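Local coordinates for protein nucleoporin nup120 (Schizosaccharomyces pombe, PDB 4GQ2) that serves as a structural component of the nuclear pore complex, whose nucleoporins can also dock transiently associated nuclear transport factors, at residues 884-887 and 888-892; 894-897 and 898-902. One frame throughout, in Å; residues are numbered along the deposited sequence.

Interaction 1: 884-887 and 888-892; sequences QEIA and EKYHH
Glu-888 N and Lys-889 N continue the alpha-helical hydrogen bonding of helix 881-889, donating to Gln-884 O (2.9 Å) and Glu-885 O. Tyr-890 N adds a longer and more bent bond to Ile-886 O (3.2 Å, 144° at the hydrogen), where the backbone begins to leave helical geometry. Then the pattern changes: His-892 N reaches back five residues to Ala-887 O (2.7 Å), and His-891 N bonds to Glu-888 O (3.1 Å). With His-891 at positive phi as the C-prime residue, this pair of bonds makes a Schellman motif, which ends the helix and turns the chain toward helix 895-909 within the HEAT-repeat region of Nup120. Apolar packing joins Ile-886 and Tyr-890 on this turn. The CG2 branch of Ile-886, opposite the backbone N about the first torsion, meets the CD2-CE2 side of the Tyr-890 ring at 3.9 Å, the two side chains crossing obliquely. Tyr-890 CD2 also lies 3.2 Å from Ile-886 O, and Lys-889 CG rests over one ring face, toward the rim. Beyond this pair, Leu-934 and Ala-937 of helix 932-949 pack on the tyrosine. The imidazole of His-892 is folded back across the helix end: CG stands beside its own backbone N (chi1 -57°), which puts one ring face over Ala-887 O, 3.7 Å from the plane and toward the rim. ND1 comes within 4.1 Å of Ala-887 CB, but its hydrogen bond is to Ser-872 OG, and the ring stacks with that of His-873.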
loop_
_atom_site.group_PDB
_atom_site.type_symbol
_atom_site.label_atom_id
_atom_site.label_comp_id
_atom_site.label_asym_id
_atom_site.label_seq_id
_atom_site.Cartn_x
_atom_site.Cartn_y
_atom_site.Cartn_z
ATOM N N GLN A 884 9.323 5.945 -31.942
ATOM C CA GLN A 884 9.199 7.218 -32.648
ATOM C C GLN A 884 10.495 7.677 -33.313
ATOM O O GLN A 884 10.453 8.408 -34.303
ATOM C CB GLN A 884 8.665 8.298 -31.716
ATOM C CG GLN A 884 7.175 8.179 -31.472
ATOM C CD GLN A 884 6.697 9.104 -30.376
ATOM O OE1 GLN A 884 7.490 9.576 -29.562
ATOM N NE2 GLN A 884 5.393 9.366 -30.348
ATOM N N GLU A 885 11.634 7.250 -32.769
ATOM C CA GLU A 885 12.934 7.531 -33.378
ATOM C C GLU A 885 13.048 6.821 -34.724
ATOM O O GLU A 885 13.544 7.393 -35.701
ATOM C CB GLU A 885 14.072 7.098 -32.455
ATOM C CG GLU A 885 14.380 8.087 -31.342
ATOM C CD GLU A 885 15.396 7.566 -30.339
ATOM O OE1 GLU A 885 15.867 6.415 -30.485
ATOM O OE2 GLU A 885 15.718 8.315 -29.395
ATOM N N ILE A 886 12.579 5.576 -34.752
ATOM C CA ILE A 886 12.521 4.775 -35.967
ATOM C C ILE A 886 11.509 5.366 -36.955
ATOM O O ILE A 886 11.793 5.463 -38.148
ATOM C CB ILE A 886 12.218 3.293 -35.644
ATOM C CG1 ILE A 886 13.443 2.646 -34.973
ATOM C CG2 ILE A 886 11.819 2.520 -36.900
ATOM C CD1 ILE A 886 13.175 1.308 -34.307
ATOM N N ALA A 887 10.347 5.785 -36.451
ATOM C CA ALA A 887 9.311 6.375 -37.295
ATOM C C ALA A 887 9.793 7.654 -37.980
ATOM O O ALA A 887 9.519 7.868 -39.166
ATOM C CB ALA A 887 8.060 6.652 -36.487
ATOM N N GLU A 888 10.508 8.491 -37.230
ATOM C CA GLU A 888 11.057 9.736 -37.756
ATOM C C GLU A 888 12.154 9.464 -38.787
ATOM O O GLU A 888 12.195 10.105 -39.841
ATOM C CB GLU A 888 11.605 10.617 -36.634
ATOM C CG GLU A 888 11.773 12.073 -37.051
ATOM C CD GLU A 888 12.807 12.823 -36.232
ATOM O OE1 GLU A 888 13.305 12.267 -35.227
ATOM O OE2 GLU A 888 13.122 13.976 -36.597
ATOM N N LYS A 889 13.032 8.512 -38.474
ATOM C CA LYS A 889 14.110 8.117 -39.380
ATOM C C LYS A 889 13.571 7.736 -40.762
ATOM O O LYS A 889 14.173 8.063 -41.783
ATOM C CB LYS A 889 14.924 6.967 -38.778
ATOM C CG LYS A 889 16.267 6.739 -39.451
ATOM C CD LYS A 889 17.099 5.697 -38.724
ATOM C CE LYS A 889 17.671 6.237 -37.424
ATOM N NZ LYS A 889 18.338 5.163 -36.639
ATOM N N TYR A 890 12.416 7.081 -40.786
ATOM C CA TYR A 890 11.820 6.620 -42.041
ATOM C C TYR A 890 10.577 7.415 -42.468
ATOM O O TYR A 890 9.657 6.881 -43.101
ATOM C CB TYR A 890 11.618 5.098 -41.994
ATOM C CG TYR A 890 12.907 4.401 -41.570
ATOM C CD1 TYR A 890 14.084 4.566 -42.310
ATOM C CD2 TYR A 890 12.965 3.618 -40.418
ATOM C CE1 TYR A 890 15.272 3.964 -41.923
ATOM C CE2 TYR A 890 14.150 3.005 -40.025
ATOM C CZ TYR A 890 15.300 3.179 -40.784
ATOM O OH TYR A 890 16.481 2.576 -40.410
ATOM N N HIS A 891 10.576 8.703 -42.107
ATOM C CA HIS A 891 9.595 9.704 -42.575
ATOM C C HIS A 891 8.157 9.331 -42.334
ATOM O O HIS A 891 7.296 9.546 -43.197
ATOM C CB HIS A 891 9.823 10.029 -44.053
ATOM C CG HIS A 891 11.275 9.997 -44.462
ATOM N ND1 HIS A 891 12.130 10.995 -44.172
ATOM C CD2 HIS A 891 12.015 9.027 -45.134
ATOM C CE1 HIS A 891 13.354 10.686 -44.644
ATOM N NE2 HIS A 891 13.282 9.481 -45.232
ATOM N N HIS A 892 7.890 8.760 -41.160
ATOM C CA HIS A 892 6.538 8.361 -40.759
ATOM C C HIS A 892 5.783 7.632 -41.843
ATOM O O HIS A 892 4.577 7.820 -42.034
ATOM C CB HIS A 892 5.768 9.557 -40.203
ATOM C CG HIS A 892 6.459 10.219 -39.035
ATOM N ND1 HIS A 892 6.081 10.018 -37.761
ATOM C CD2 HIS A 892 7.563 11.067 -38.988
ATOM C CE1 HIS A 892 6.886 10.717 -36.939
ATOM N NE2 HIS A 892 7.794 11.358 -37.691
#

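Interaction 2: 894-897 and 898-902; sequences NLLS and CYYLH
Leu-896 and Tyr-900, one helical turn apart, lie side by side and point the same way. The leucine brings its CD2 methyl to the tyrosine ring at CE2 (3.5 Å) and CZ (3.7 Å), while CD1 stays a little farther off at 4.0 Å from CE2. Tyr-900 carries CG beside its backbone N (chi1 -71°), a torsion that swings the ring back toward the preceding turn and so alongside the leucine; Leu-922 and Ala-923 of helix 913-925 also touch it. An alanine in place of Tyr-900 would remove the whole ring and would probably leave the Leu-896 methyls without their close aromatic neighbour, CD2 keeping just Tyr-899 CD2 on these turns, and open a gap next to helix 913-925. Tyr-899 takes the other course: with CG turned opposite the backbone N (chi1 175°), its ring heads away from the preceding turn, meets Leu-896 CD2 only loosely through CD2 (4.4 Å), and sends OH to a hydrogen bond with Phe-863 O. Cys-898, with SG beside its backbone N, faces the preceding turn as Tyr-900 does, its CB 3.3 Å from Leu-895 O; Phe-883 and Ile-886 of helix 881-889 pack on it. Asn-894, at the N-cap position, gives no side-chain cap; its amide is spent on Glu-928 N and Thr-929 O, while its backbone O accepts from Cys-898 N (3.0 Å). From there i to i+4 bonds run on to Leu-901 N, which meets Ser-897 O at 2.7 Å, making this the regular first turns of an alpha-helix packed among the helices of the HEAT-repeat region.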
loop_
_atom_site.group_PDB
_atom_site.type_symbol
_atom_site.label_atom_id
_atom_site.label_comp_id
_atom_site.label_asym_id
_atom_site.label_seq_id
_atom_site.Cartn_x
_atom_site.Cartn_y
_atom_site.Cartn_z
ATOM N N ASN A 894 5.458 3.576 -43.766
ATOM C CA ASN A 894 5.591 2.146 -43.476
ATOM C C ASN A 894 5.610 1.911 -41.972
ATOM O O ASN A 894 6.547 1.320 -41.425
ATOM C CB ASN A 894 6.863 1.571 -44.109
ATOM C CG ASN A 894 6.785 1.477 -45.620
ATOM O OD1 ASN A 894 5.821 0.953 -46.176
ATOM N ND2 ASN A 894 7.826 1.954 -46.292
ATOM N N LEU A 895 4.574 2.399 -41.307
ATOM C CA LEU A 895 4.564 2.434 -39.853
ATOM C C LEU A 895 4.415 1.040 -39.236
ATOM O O LEU A 895 5.044 0.748 -38.223
ATOM C CB LEU A 895 3.510 3.420 -39.341
ATOM C CG LEU A 895 3.745 4.896 -39.698
ATOM C CD1 LEU A 895 2.531 5.766 -39.364
ATOM C CD2 LEU A 895 4.997 5.443 -39.022
ATOM N N LEU A 896 3.623 0.173 -39.866
ATOM C CA LEU A 896 3.500 -1.207 -39.403
ATOM C C LEU A 896 4.880 -1.828 -39.315
ATOM O O LEU A 896 5.253 -2.364 -38.271
ATOM C CB LEU A 896 2.601 -2.053 -40.318
ATOM C CG LEU A 896 1.555 -2.972 -39.654
ATOM C CD1 LEU A 896 1.176 -4.147 -40.550
ATOM C CD2 LEU A 896 1.984 -3.477 -38.280
ATOM N N SER A 897 5.635 -1.731 -40.411
ATOM C CA SER A 897 7.000 -2.255 -40.479
ATOM C C SER A 897 7.894 -1.659 -39.402
ATOM O O SER A 897 8.657 -2.390 -38.756
ATOM C CB SER A 897 7.611 -2.005 -41.861
ATOM O OG SER A 897 7.083 -2.902 -42.820
ATOM N N CYS A 898 7.797 -0.338 -39.216
ATOM C CA CYS A 898 8.554 0.373 -38.174
ATOM C C CYS A 898 8.293 -0.222 -36.792
ATOM O O CYS A 898 9.223 -0.436 -36.009
ATOM C CB CYS A 898 8.201 1.865 -38.172
ATOM S SG CYS A 898 8.897 2.806 -39.553
ATOM N N TYR A 899 7.018 -0.490 -36.518
ATOM C CA TYR A 899 6.579 -1.105 -35.277
ATOM C C TYR A 899 7.207 -2.489 -35.131
ATOM O O TYR A 899 7.816 -2.784 -34.101
ATOM C CB TYR A 899 5.041 -1.151 -35.228
ATOM C CG TYR A 899 4.444 -1.884 -34.037
ATOM C CD1 TYR A 899 4.562 -1.371 -32.746
ATOM C CD2 TYR A 899 3.735 -3.084 -34.211
ATOM C CE1 TYR A 899 4.008 -2.033 -31.662
ATOM C CE2 TYR A 899 3.176 -3.753 -33.136
ATOM C CZ TYR A 899 3.321 -3.225 -31.861
ATOM O OH TYR A 899 2.778 -3.877 -30.780
ATOM N N TYR A 900 7.089 -3.320 -36.167
ATOM C CA TYR A 900 7.689 -4.661 -36.145
ATOM C C TYR A 900 9.223 -4.640 -36.042
ATOM O O TYR A 900 9.812 -5.506 -35.381
ATOM C CB TYR A 900 7.231 -5.500 -37.343
ATOM C CG TYR A 900 5.781 -5.952 -37.290
ATOM C CD1 TYR A 900 5.172 -6.296 -36.081
ATOM C CD2 TYR A 900 5.026 -6.061 -38.457
ATOM C CE1 TYR A 900 3.846 -6.715 -36.035
ATOM C CE2 TYR A 900 3.706 -6.483 -38.422
ATOM C CZ TYR A 900 3.120 -6.806 -37.209
ATOM O OH TYR A 900 1.812 -7.221 -37.174
ATOM N N LEU A 901 9.859 -3.654 -36.686
ATOM C CA LEU A 901 11.300 -3.415 -36.526
ATOM C C LEU A 901 11.629 -3.073 -35.072
ATOM O O LEU A 901 12.562 -3.633 -34.486
ATOM C CB LEU A 901 11.786 -2.272 -37.425
ATOM C CG LEU A 901 13.197 -2.307 -38.048
ATOM C CD1 LEU A 901 13.736 -0.890 -38.244
ATOM C CD2 LEU A 901 14.217 -3.155 -37.292
ATOM N N HIS A 902 10.869 -2.142 -34.500
ATOM C CA HIS A 902 11.055 -1.780 -33.103
ATOM C C HIS A 902 10.920 -2.970 -32.193
ATOM O O HIS A 902 11.750 -3.186 -31.315
ATOM C CB HIS A 902 10.072 -0.705 -32.690
ATOM C CG HIS A 902 10.072 -0.438 -31.213
ATOM N ND1 HIS A 902 9.003 -0.677 -30.436
ATOM C CD2 HIS A 902 11.073 0.034 -30.372
ATOM C CE1 HIS A 902 9.297 -0.358 -29.167
ATOM N NE2 HIS A 902 10.564 0.073 -29.127
#

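How the interactions relate
Interaction 1 closes before interaction 2 opens, with a single residue between them, and their centres lie about 9 Å apart. The first holds the C-terminal end of helix 881-889, the second the N-terminal turns of helix 895-909, so the pair spans the short connection between two consecutive helices of the HEAT-repeat region. Across that junction Ile-886 packs CG2 against Cys-898 CB (3.9 Å) and Leu-901 CD1, and CD1 against His-902 CA; Ala-887 CB approaches Leu-895 CD2. Helix 932-949 backs both, touching Tyr-890 in one and Leu-901 in the other. Together they join successive helices of the C-terminal solenoid of this pore scaffold protein.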